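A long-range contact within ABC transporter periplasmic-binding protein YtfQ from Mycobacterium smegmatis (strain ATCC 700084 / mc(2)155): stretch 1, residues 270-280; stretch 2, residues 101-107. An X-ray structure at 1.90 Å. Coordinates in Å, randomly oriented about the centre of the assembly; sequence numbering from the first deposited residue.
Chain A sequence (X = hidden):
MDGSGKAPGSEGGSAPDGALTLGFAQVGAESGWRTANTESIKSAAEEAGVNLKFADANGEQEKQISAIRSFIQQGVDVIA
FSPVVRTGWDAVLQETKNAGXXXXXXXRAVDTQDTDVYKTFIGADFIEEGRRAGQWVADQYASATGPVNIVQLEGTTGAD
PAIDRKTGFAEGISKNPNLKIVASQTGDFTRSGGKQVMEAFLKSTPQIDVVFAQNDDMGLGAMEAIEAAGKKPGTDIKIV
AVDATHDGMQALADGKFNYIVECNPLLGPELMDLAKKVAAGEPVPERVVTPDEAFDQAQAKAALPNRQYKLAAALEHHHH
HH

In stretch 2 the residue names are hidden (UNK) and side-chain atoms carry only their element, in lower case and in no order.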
ATOM      1  N   GLU A 270      -4.809   6.475 -13.625  1.00 31.22           N
ATOM      2  CA  GLU A 270      -3.857   5.697 -14.422  1.00 32.01           C
ATOM      3  C   GLU A 270      -4.543   4.430 -14.985  1.00 29.63           C
ATOM      4  O   GLU A 270      -4.267   4.020 -16.114  1.00 29.71           O
ATOM      5  CB  GLU A 270      -2.548   5.431 -13.667  1.00 34.49           C
ATOM      6  CG  GLU A 270      -2.534   4.304 -12.650  1.00 35.98           C
ATOM      7  CD  GLU A 270      -3.293   4.640 -11.347  1.00 38.84           C
ATOM      8  OE1 GLU A 270      -4.557   4.577 -11.417  1.00 40.33           O
ATOM      9  OE2 GLU A 270      -2.673   4.935 -10.252  1.00 39.93           O
ATOM     10  N   LEU A 271      -5.439   3.818 -14.226  1.00 29.28           N
ATOM     11  CA  LEU A 271      -6.240   2.693 -14.743  1.00 28.36           C
ATOM     12  C   LEU A 271      -7.062   3.125 -15.950  1.00 29.07           C
ATOM     13  O   LEU A 271      -7.093   2.444 -16.975  1.00 30.77           O
ATOM     14  CB  LEU A 271      -7.160   2.167 -13.634  1.00 31.12           C
ATOM     15  CG  LEU A 271      -8.190   1.136 -14.024  1.00 30.83           C
ATOM     16  CD1 LEU A 271      -7.493  -0.050 -14.669  1.00 33.62           C
ATOM     17  CD2 LEU A 271      -9.011   0.724 -12.809  1.00 33.44           C
ATOM     18  N   MET A 272      -7.722   4.277 -15.850  1.00 28.31           N
ATOM     19  CA  MET A 272      -8.571   4.752 -16.967  1.00 28.57           C
ATOM     20  C   MET A 272      -7.696   5.047 -18.187  1.00 29.33           C
ATOM     21  O   MET A 272      -8.040   4.713 -19.296  1.00 28.96           O
ATOM     22  CB  MET A 272      -9.384   5.976 -16.583  1.00 30.73           C
ATOM     23  CG  MET A 272     -10.280   5.729 -15.393  1.00 31.40           C
ATOM     24  SD  MET A 272     -11.370   4.292 -15.589  1.00 31.47           S
ATOM     25  CE  MET A 272     -11.448   3.745 -13.885  1.00 32.84           C
ATOM     26  N   ASP A 273      -6.562   5.677 -17.967  1.00 29.57           N
ATOM     27  CA  ASP A 273      -5.627   5.948 -19.044  1.00 32.55           C
ATOM     28  C   ASP A 273      -5.079   4.673 -19.702  1.00 31.54           C
ATOM     29  O   ASP A 273      -5.024   4.556 -20.929  1.00 31.27           O
ATOM     30  CB  ASP A 273      -4.489   6.807 -18.526  1.00 38.60           C
ATOM     31  CG  ASP A 273      -3.480   7.076 -19.598  1.00 46.51           C
ATOM     32  OD1 ASP A 273      -3.862   7.700 -20.625  1.00 59.05           O
ATOM     33  OD2 ASP A 273      -2.325   6.622 -19.455  1.00 47.27           O
ATOM     34  N   LEU A 274      -4.684   3.695 -18.895  1.00 27.88           N
ATOM     35  CA  LEU A 274      -4.292   2.406 -19.407  1.00 26.58           C
ATOM     36  C   LEU A 274      -5.410   1.673 -20.128  1.00 28.52           C
ATOM     37  O   LEU A 274      -5.168   1.013 -21.128  1.00 27.29           O
ATOM     38  CB  LEU A 274      -3.761   1.495 -18.287  1.00 30.50           C
ATOM     39  CG  LEU A 274      -2.447   2.003 -17.764  1.00 34.48           C
ATOM     40  CD1 LEU A 274      -2.213   1.505 -16.339  1.00 40.28           C
ATOM     41  CD2 LEU A 274      -1.304   1.638 -18.688  1.00 34.93           C
ATOM     42  N   ALA A 275      -6.624   1.761 -19.623  1.00 29.20           N
ATOM     43  CA  ALA A 275      -7.747   1.129 -20.292  1.00 30.03           C
ATOM     44  C   ALA A 275      -7.912   1.682 -21.717  1.00 32.20           C
ATOM     45  O   ALA A 275      -8.071   0.935 -22.686  1.00 28.95           O
ATOM     46  CB  ALA A 275      -9.003   1.318 -19.493  1.00 31.11           C
ATOM     47  N   LYS A 276      -7.803   2.995 -21.840  1.00 30.40           N
ATOM     48  CA  LYS A 276      -7.850   3.618 -23.177  1.00 32.47           C
ATOM     49  C   LYS A 276      -6.721   3.133 -24.081  1.00 31.27           C
ATOM     50  O   LYS A 276      -6.952   2.814 -25.243  1.00 33.51           O
ATOM     51  CB  LYS A 276      -7.828   5.130 -23.043  1.00 32.10           C
ATOM     52  CG  LYS A 276      -9.111   5.652 -22.495  1.00 35.99           C
ATOM     53  CD  LYS A 276      -9.037   7.157 -22.256  1.00 44.52           C
ATOM     54  CE  LYS A 276     -10.380   7.633 -21.718  1.00 46.78           C
ATOM     55  NZ  LYS A 276     -10.275   9.018 -21.195  1.00 48.80           N
ATOM     56  N   LYS A 277      -5.508   3.026 -23.545  1.00 31.42           N
ATOM     57  CA  LYS A 277      -4.379   2.580 -24.330  1.00 30.64           C
ATOM     58  C   LYS A 277      -4.570   1.154 -24.805  1.00 31.33           C
ATOM     59  O   LYS A 277      -4.384   0.867 -25.998  1.00 30.65           O
ATOM     60  CB  LYS A 277      -3.079   2.697 -23.550  1.00 32.72           C
ATOM     61  CG  LYS A 277      -2.667   4.133 -23.359  1.00 37.51           C
ATOM     62  CD  LYS A 277      -1.359   4.212 -22.598  1.00 45.38           C
ATOM     63  CE  LYS A 277      -0.892   5.659 -22.514  1.00 49.81           C
ATOM     64  NZ  LYS A 277       0.283   5.621 -21.615  1.00 57.17           N
ATOM     65  N   VAL A 278      -4.947   0.248 -23.892  1.00 29.23           N
ATOM     66  CA  VAL A 278      -5.033  -1.145 -24.295  1.00 30.88           C
ATOM     67  C   VAL A 278      -6.242  -1.366 -25.250  1.00 29.63           C
ATOM     68  O   VAL A 278      -6.172  -2.190 -26.134  1.00 33.27           O
ATOM     69  CB  VAL A 278      -5.021  -2.138 -23.101  1.00 28.51           C
ATOM     70  CG1 VAL A 278      -3.727  -1.998 -22.341  1.00 29.64           C
ATOM     71  CG2 VAL A 278      -6.224  -1.970 -22.212  1.00 27.28           C
ATOM     72  N   ALA A 279      -7.314  -0.614 -25.093  1.00 32.57           N
ATOM     73  CA  ALA A 279      -8.439  -0.740 -25.999  1.00 34.23           C
ATOM     74  C   ALA A 279      -8.047  -0.302 -27.433  1.00 35.84           C
ATOM     75  O   ALA A 279      -8.527  -0.844 -28.413  1.00 37.36           O
ATOM     76  CB  ALA A 279      -9.616   0.077 -25.513  1.00 35.67           C
ATOM     77  N   ALA A 280      -7.149   0.651 -27.529  1.00 33.36           N
ATOM     78  CA  ALA A 280      -6.641   1.119 -28.802  1.00 36.98           C
ATOM     79  C   ALA A 280      -5.505   0.254 -29.360  1.00 36.51           C
ATOM     80  O   ALA A 280      -5.036   0.531 -30.452  1.00 35.78           O
ATOM     81  CB  ALA A 280      -6.179   2.584 -28.674  1.00 36.55           C
ATOM     82  N   UNK A 101     -10.558  -9.267 -25.520  1.00 36.68           N
ATOM     83  CA  UNK A 101     -10.723  -8.243 -24.513  1.00 34.95           C
ATOM     84  C   UNK A 101      -9.434  -8.146 -23.670  1.00 34.26           C
ATOM     85  O   UNK A 101      -9.048  -9.103 -22.975  1.00 31.01           O
ATOM     86  c   UNK A 101     -14.407  -9.046 -23.716  1.00 35.35           C
ATOM     87  c   UNK A 101     -11.906  -8.558 -23.623  1.00 34.10           C
ATOM     88  c   UNK A 101     -13.181  -8.626 -24.474  1.00 36.98           C
ATOM     89  c   UNK A 101     -12.087  -7.472 -22.593  1.00 33.88           C
ATOM     90  N   UNK A 102      -8.768  -6.990 -23.720  1.00 32.76           N
ATOM     91  CA  UNK A 102      -7.568  -6.824 -22.871  1.00 28.51           C
ATOM     92  C   UNK A 102      -7.910  -6.807 -21.407  1.00 28.60           C
ATOM     93  O   UNK A 102      -8.987  -6.359 -21.022  1.00 27.90           O
ATOM     94  c   UNK A 102      -7.043  -5.438 -23.254  1.00 32.70           C
ATOM     95  c   UNK A 102      -7.816  -5.003 -24.464  1.00 33.50           C
ATOM     96  c   UNK A 102      -9.085  -5.768 -24.507  1.00 31.93           C
ATOM     97  N   UNK A 103      -6.971  -7.246 -20.592  1.00 30.87           N
ATOM     98  CA  UNK A 103      -7.115  -7.316 -19.157  1.00 28.56           C
ATOM     99  C   UNK A 103      -6.046  -6.543 -18.404  1.00 27.37           C
ATOM    100  O   UNK A 103      -4.880  -6.648 -18.695  1.00 29.81           O
ATOM    101  c   UNK A 103      -7.009  -8.851 -17.166  1.00 27.94           C
ATOM    102  c   UNK A 103      -8.242  -9.493 -19.308  1.00 29.13           C
ATOM    103  c   UNK A 103      -7.014  -8.760 -18.715  1.00 27.27           C
ATOM    104  N   UNK A 104      -6.468  -5.813 -17.384  1.00 26.17           N
ATOM    105  CA  UNK A 104      -5.585  -5.090 -16.511  1.00 25.87           C
ATOM    106  C   UNK A 104      -5.805  -5.619 -15.108  1.00 26.67           C
ATOM    107  O   UNK A 104      -6.949  -5.665 -14.624  1.00 29.48           O
ATOM    108  c   UNK A 104      -5.062  -2.825 -15.538  1.00 28.73           C
ATOM    109  c   UNK A 104      -6.064  -1.555 -17.958  1.00 29.72           C
ATOM    110  c   UNK A 104      -5.937  -3.590 -16.509  1.00 27.24           C
ATOM    111  c   UNK A 104      -5.786  -3.031 -17.916  1.00 29.17           C
ATOM    112  N   UNK A 105      -4.712  -5.977 -14.444  1.00 28.10           N
ATOM    113  CA  UNK A 105      -4.761  -6.387 -13.016  1.00 29.71           C
ATOM    114  C   UNK A 105      -4.468  -5.252 -12.086  1.00 29.72           C
ATOM    115  O   UNK A 105      -3.530  -4.479 -12.330  1.00 27.99           O
ATOM    116  c   UNK A 105      -3.896  -8.707 -13.616  1.00 33.63           C
ATOM    117  c   UNK A 105      -3.721  -7.461 -12.771  1.00 30.27           C
ATOM    118  c   UNK A 105      -5.260  -9.328 -13.382  1.00 38.47           C
ATOM    119  c   UNK A 105      -2.804  -9.703 -13.363  1.00 33.60           C
ATOM    120  N   UNK A 106      -5.222  -5.169 -10.991  1.00 27.18           N
ATOM    121  CA  UNK A 106      -4.968  -4.160 -10.006  1.00 30.52           C
ATOM    122  C   UNK A 106      -4.751  -4.773  -8.624  1.00 30.92           C
ATOM    123  O   UNK A 106      -5.317  -5.826  -8.260  1.00 33.56           O
ATOM    124  o   UNK A 106      -7.277  -3.792  -9.419  1.00 38.19           O
ATOM    125  c   UNK A 106      -6.471  -2.566 -11.262  1.00 35.35           C
ATOM    126  c   UNK A 106      -6.117  -3.142  -9.914  1.00 32.46           C
ATOM    127  N   UNK A 107      -3.936  -4.088  -7.846  1.00 31.39           N
ATOM    128  CA  UNK A 107      -3.775  -4.319  -6.389  1.00 33.68           C
ATOM    129  C   UNK A 107      -2.947  -5.573  -6.020  1.00 35.88           C
ATOM    130  O   UNK A 107      -2.045  -5.480  -5.184  1.00 36.69           O
ATOM    131  o   UNK A 107      -7.247  -3.436  -6.388  1.00 47.57           O
ATOM    132  c   UNK A 107      -5.122  -4.338  -5.613  1.00 38.03           C
ATOM    133  o   UNK A 107      -5.653  -1.938  -5.784  1.00 42.66           O
ATOM    134  c   UNK A 107      -6.065  -3.147  -5.965  1.00 45.51           C
TER

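Position 101 carries four side-chain carbons, forked at the first, with one arm two carbons long. None of the four reaches the helix. That branching is isoleucine's, and the wholly apolar side chain of Ile-101 suits a buried site.

At position 102 three carbons close a ring onto the backbone nitrogen, and the ring lies against Val-278. Only proline closes such a ring. The CA-to-CB bond points toward the helix, and CB of Pro-102 lies 3.7 Å from CG2 of Val-278. Its CG also sits 3.7 Å from the carbonyl O of Val-278. A compact, rigid ring suits this place, where the two backbones draw close: the CA atoms of Pro-102 and Val-278 are 6.4 Å apart.

Position 103 opens the strand with three carbons, one carrying the other two, and they touch nothing on the helix: valine. The CA-to-CB bond of Val-103 points away from the helix, and a beta-branched, apolar residue, of a kind common in strands, suits this buried site.

Position 104 again has four carbons forked at the first, one arm being two carbons long, and they touch Leu-271, Leu-274, Ala-275 and Val-278. The residue is isoleucine, and both arms are used. CG2 of Ile-104 lies 3.8 Å from CD1 of Leu-271, while its CD1, at the tip of the longer arm, comes 3.8 Å from CB of Leu-274 and 4.3 Å from CG2 of Val-278. The same CD1 is 3.8 Å from the backbone N of Ala-275, so the tip rests against the helix backbone.

Position 105 has four carbons forked at the second, clear of the helix: leucine. The CA-to-CB bond of Leu-105 points away, in keeping with the alternation of a strand, and its apolar bulk suits a buried site.

At position 106 one carbon carries an oxygen and a carbon, the latter nearing Leu-271: threonine. CG2 of Thr-106, 4.4 Å from CD1 of Leu-271, offers the helix an apolar methyl, whereas the hydroxyl serves its own stretch.

Position 107 shows two carbons, the second bearing two oxygens, out of reach of the helix: aspartate. OD2 of Asp-107 accepts a hydrogen bond from OG1 of Thr-106 at 3.1 Å. The carboxylate also bonds elsewhere in the structure, and suits this partly exposed site.

The contact is thus apolar packing, with no hydrogen bond crossing it. Helix and strand run nearly antiparallel, at 159°. Leu-271, Leu-274, Ala-275 and Val-278 recur at the spacing of a helical face and meet the alternate positions Pro-102, Ile-104 and Thr-106. Ile-104 loses the most surface, 89 Å² of the 287 Å² buried in all.

Stretch 2 101-107: IPVILTD
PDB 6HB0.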